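Local coordinates for protein muramidase (Trichobolus zukalii, PDB 6ZMV) that probably cleaves the glycan strands of bacterial peptidoglycan as a fungal lysozyme of glycoside hydrolase family 25, at residues 59-64 / 95-100. Residues are numbered along the deposited sequence; the frame is centred on the assembly and turned at random. Where two conformers were deposited one is given.
Sequences YHFARP and DMEYGS
Phe61 and Asp95 pair in a parallel bridge at the ends of their strands, where Asp95 N donates to His60 O (2.8 Å) and Ala62 N to Asp95 O (3.2 Å). Beyond the bridge the chains part, and a water fills in, donating to Ala62 O and Asp95 O and accepting from Glu97 N. The Phe61 ring, with CG anti to the backbone N (chi1 -172°), takes Glu97 CG over one face in a CH-pi contact, 3.8 Å from the ring centroid. Phe61 CE1 in turn sits over the centre of the Arg63 guanidinium, whose NH2 makes a salt bridge with Glu33. An alanine in place of Phe61 would probably open a gap beneath the Glu97 methylenes and leave the guanidinium freer to shift. These are C-terminal strand ends of the TIM-barrel-like GH25 fold, the end where such enzymes carry their active site; bound glycerol, probably from the crystallisation liquor, hydrogen-bonds to Tyr59 OH and to Glu97 OE1, which suggests a pocket here. In one of the two conformers of Asp95, OD2 lies 3.5 Å from Tyr59 CE1. Away from these acids, Met96, bent at chi2 and chi3, brings SD to 3.7 Å from Ala62 CB and CE to 4.0 Å from Pro64 CG, the latter two side chains meeting at a slant, against helix 109-127. Farther out, water links Arg63 NH1 to Tyr98 O.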
ATOM      1  N   TYR A  59      -3.590  -4.121   1.312  1.00  3.47           N
ATOM      2  CA  TYR A  59      -2.448  -3.615   2.080  1.00  3.26           C
ATOM      3  C   TYR A  59      -2.324  -4.307   3.432  1.00  2.82           C
ATOM      4  O   TYR A  59      -3.302  -4.789   4.008  1.00  3.50           O
ATOM      5  CB  TYR A  59      -2.399  -2.083   2.160  1.00  3.54           C
ATOM      6  CG  TYR A  59      -3.353  -1.362   3.077  1.00  3.77           C
ATOM      7  CD1 TYR A  59      -3.064  -1.259   4.442  1.00  4.46           C
ATOM      8  CD2 TYR A  59      -4.501  -0.740   2.599  1.00  4.34           C
ATOM      9  CE1 TYR A  59      -3.857  -0.517   5.278  1.00  4.65           C
ATOM     10  CE2 TYR A  59      -5.293   0.009   3.441  1.00  4.34           C
ATOM     11  CZ  TYR A  59      -4.964   0.136   4.771  1.00  4.03           C
ATOM     12  OH  TYR A  59      -5.761   0.868   5.594  1.00  6.89           O
ATOM     13  N   HIS A  60      -1.085  -4.326   3.899  1.00  3.00           N
ATOM     14  CA  HIS A  60      -0.699  -4.883   5.198  1.00  3.19           C
ATOM     15  C   HIS A  60      -0.168  -3.791   6.112  1.00  3.13           C
ATOM     16  O   HIS A  60       0.833  -3.151   5.772  1.00  4.35           O
ATOM     17  CB  HIS A  60       0.406  -5.919   4.969  1.00  3.46           C
ATOM     18  CG  HIS A  60       0.846  -6.496   6.281  1.00  3.35           C
ATOM     19  ND1 HIS A  60       0.073  -7.405   6.949  1.00  4.06           N
ATOM     20  CD2 HIS A  60       1.907  -6.226   7.066  1.00  3.49           C
ATOM     21  CE1 HIS A  60       0.690  -7.687   8.100  1.00  4.38           C
ATOM     22  NE2 HIS A  60       1.823  -6.978   8.194  1.00  3.99           N
ATOM     23  N   PHE A  61      -0.823  -3.598   7.251  1.00  3.57           N
ATOM     24  CA  PHE A  61      -0.329  -2.683   8.280  1.00  4.24           C
ATOM     25  C   PHE A  61       0.792  -3.371   9.067  1.00  3.86           C
ATOM     26  O   PHE A  61       0.539  -4.282   9.846  1.00  5.33           O
ATOM     27  CB  PHE A  61      -1.510  -2.216   9.132  1.00  5.67           C
ATOM     28  CG  PHE A  61      -1.199  -1.119  10.112  1.00  6.54           C
ATOM     29  CD1 PHE A  61      -0.185  -1.221  11.061  1.00  8.38           C
ATOM     30  CD2 PHE A  61      -2.025  -0.014  10.150  1.00 12.65           C
ATOM     31  CE1 PHE A  61       0.080  -0.165  11.901  1.00  9.32           C
ATOM     32  CE2 PHE A  61      -1.777   1.017  11.032  1.00 14.82           C
ATOM     33  CZ  PHE A  61      -0.756   0.922  11.914  1.00 13.52           C
ATOM     34  N   ALA A  62       2.020  -2.991   8.834  1.00  4.43           N
ATOM     35  CA  ALA A  62       3.200  -3.646   9.423  1.00  4.83           C
ATOM     36  C   ALA A  62       3.204  -3.414  10.927  1.00  4.70           C
ATOM     37  O   ALA A  62       3.018  -2.295  11.430  1.00  5.42           O
ATOM     38  CB  ALA A  62       4.481  -3.076   8.843  1.00  4.48           C
ATOM     39  N   ARG A  63       3.600  -4.461  11.654  1.00  4.79           N
ATOM     40  CA  ARG A  63       3.923  -4.355  13.100  1.00  5.44           C
ATOM     41  C   ARG A  63       5.277  -4.985  13.336  1.00  6.72           C
ATOM     42  O   ARG A  63       5.383  -6.157  13.672  1.00  6.53           O
ATOM     43  CB  ARG A  63       2.808  -4.999  13.910  1.00  6.00           C
ATOM     44  CG  ARG A  63       1.445  -4.306  13.852  1.00  6.47           C
ATOM     45  CD  ARG A  63       1.419  -3.062  14.720  1.00 11.28           C
ATOM     46  NE  ARG A  63       0.198  -2.345  14.809  0.70 11.63           N
ATOM     47  CZ  ARG A  63       0.050  -1.090  15.213  0.70 11.07           C
ATOM     48  NH1 ARG A  63       1.076  -0.333  15.622  0.70 14.72           N
ATOM     49  NH2 ARG A  63      -1.186  -0.628  15.196  0.70 11.49           N
ATOM     50  N   PRO A  64       6.361  -4.284  12.987  1.00  6.64           N
ATOM     51  CA  PRO A  64       7.666  -4.949  12.982  1.00  6.82           C
ATOM     52  C   PRO A  64       8.151  -5.480  14.331  1.00  8.02           C
ATOM     53  O   PRO A  64       9.028  -6.302  14.311  1.00 12.74           O
ATOM     54  CB  PRO A  64       8.600  -3.853  12.419  1.00  8.02           C
ATOM     55  CG  PRO A  64       7.703  -2.998  11.589  1.00  8.45           C
ATOM     56  CD  PRO A  64       6.417  -2.915  12.401  1.00  6.43           C
ATOM     57  N   ASP A  95       2.338  -1.242   4.358  0.50  4.35           N
ATOM     58  CA  ASP A  95       1.982   0.045   4.996  0.50  4.94           C
ATOM     59  C   ASP A  95       2.845   0.290   6.233  0.50  5.08           C
ATOM     60  O   ASP A  95       2.613  -0.317   7.261  0.50  5.20           O
ATOM     61  CB  ASP A  95       0.489   0.038   5.366  0.50  5.23           C
ATOM     62  CG  ASP A  95       0.046   1.212   6.206  0.50  7.90           C
ATOM     63  OD1 ASP A  95       0.867   2.121   6.406  0.50  8.27           O
ATOM     64  OD2 ASP A  95      -1.100   1.200   6.696  0.50 12.79           O
ATOM     65  N   MET A  96       3.828   1.174   6.111  1.00  4.78           N
ATOM     66  CA  MET A  96       4.710   1.539   7.230  1.00  5.35           C
ATOM     67  C   MET A  96       4.144   2.799   7.893  1.00  6.40           C
ATOM     68  O   MET A  96       3.923   3.837   7.261  1.00  8.78           O
ATOM     69  CB  MET A  96       6.133   1.787   6.735  1.00  5.15           C
ATOM     70  CG  MET A  96       6.740   0.637   5.981  1.00  5.98           C
ATOM     71  SD  MET A  96       6.604  -0.992   6.681  1.00  7.10           S
ATOM     72  CE  MET A  96       7.512  -0.834   8.214  1.00  7.22           C
ATOM     73  N   GLU A  97       3.911   2.704   9.179  1.00  7.74           N
ATOM     74  CA  GLU A  97       3.181   3.712   9.970  1.00 10.66           C
ATOM     75  C   GLU A  97       3.980   4.001  11.235  1.00  9.32           C
ATOM     76  O   GLU A  97       4.712   3.086  11.713  1.00  8.33           O
ATOM     77  CB  GLU A  97       1.851   3.124  10.458  1.00 13.39           C
ATOM     78  CG  GLU A  97       0.857   2.771   9.387  1.00 15.01           C
ATOM     79  CD  GLU A  97       0.056   3.958   8.939  1.00 15.52           C
ATOM     80  OE1 GLU A  97      -0.259   3.962   7.738  1.00 15.52           O
ATOM     81  OE2 GLU A  97      -0.223   4.882   9.747  1.00 20.58           O
ATOM     82  N   TYR A  98       3.763   5.154  11.822  1.00  9.75           N
ATOM     83  CA  TYR A  98       4.274   5.388  13.175  1.00 10.77           C
ATOM     84  C   TYR A  98       3.714   4.328  14.123  1.00 12.60           C
ATOM     85  O   TYR A  98       2.534   3.966  14.018  1.00 15.90           O
ATOM     86  CB  TYR A  98       3.888   6.768  13.615  1.00 13.38           C
ATOM     87  CG  TYR A  98       4.614   7.852  12.869  1.00 12.51           C
ATOM     88  CD1 TYR A  98       5.872   8.248  13.247  1.00 16.58           C
ATOM     89  CD2 TYR A  98       4.061   8.449  11.762  1.00 20.83           C
ATOM     90  CE1 TYR A  98       6.585   9.198  12.545  1.00 15.23           C
ATOM     91  CE2 TYR A  98       4.751   9.406  11.046  1.00 20.22           C
ATOM     92  CZ  TYR A  98       6.003   9.805  11.448  1.00 18.20           C
ATOM     93  OH  TYR A  98       6.634  10.801  10.762  1.00 23.51           O
ATOM     94  N   GLY A  99       4.558   3.853  15.037  1.00 13.10           N
ATOM     95  CA  GLY A  99       4.208   2.812  16.026  1.00 20.27           C
ATOM     96  C   GLY A  99       3.253   3.330  17.087  1.00 20.07           C
ATOM     97  O   GLY A  99       3.095   4.578  17.224  1.00 22.90           O
ATOM     98  N   SER A 100       2.685   2.397  17.865  1.00 23.29           N
ATOM     99  CA  SER A 100       1.766   2.676  18.992  1.00 23.78           C
ATOM    100  C   SER A 100       2.497   3.468  20.082  1.00 31.09           C
ATOM    101  O   SER A 100       1.876   4.388  20.627  1.00 49.04           O
ATOM    102  CB  SER A 100       1.195   1.430  19.517  1.00 33.54           C
ATOM    103  OG  SER A 100       0.075   1.058  18.761  1.00 33.40           O
TER
HETATM  104  O   HOH W   1       3.418   0.068  10.012  1.00 10.66           O
HETATM  105  O   HOH W   2       3.414  -0.636  17.186  1.00 27.50           O
HETATM  106  O   HOH W   3       0.107   2.322  15.503  1.00 44.48           O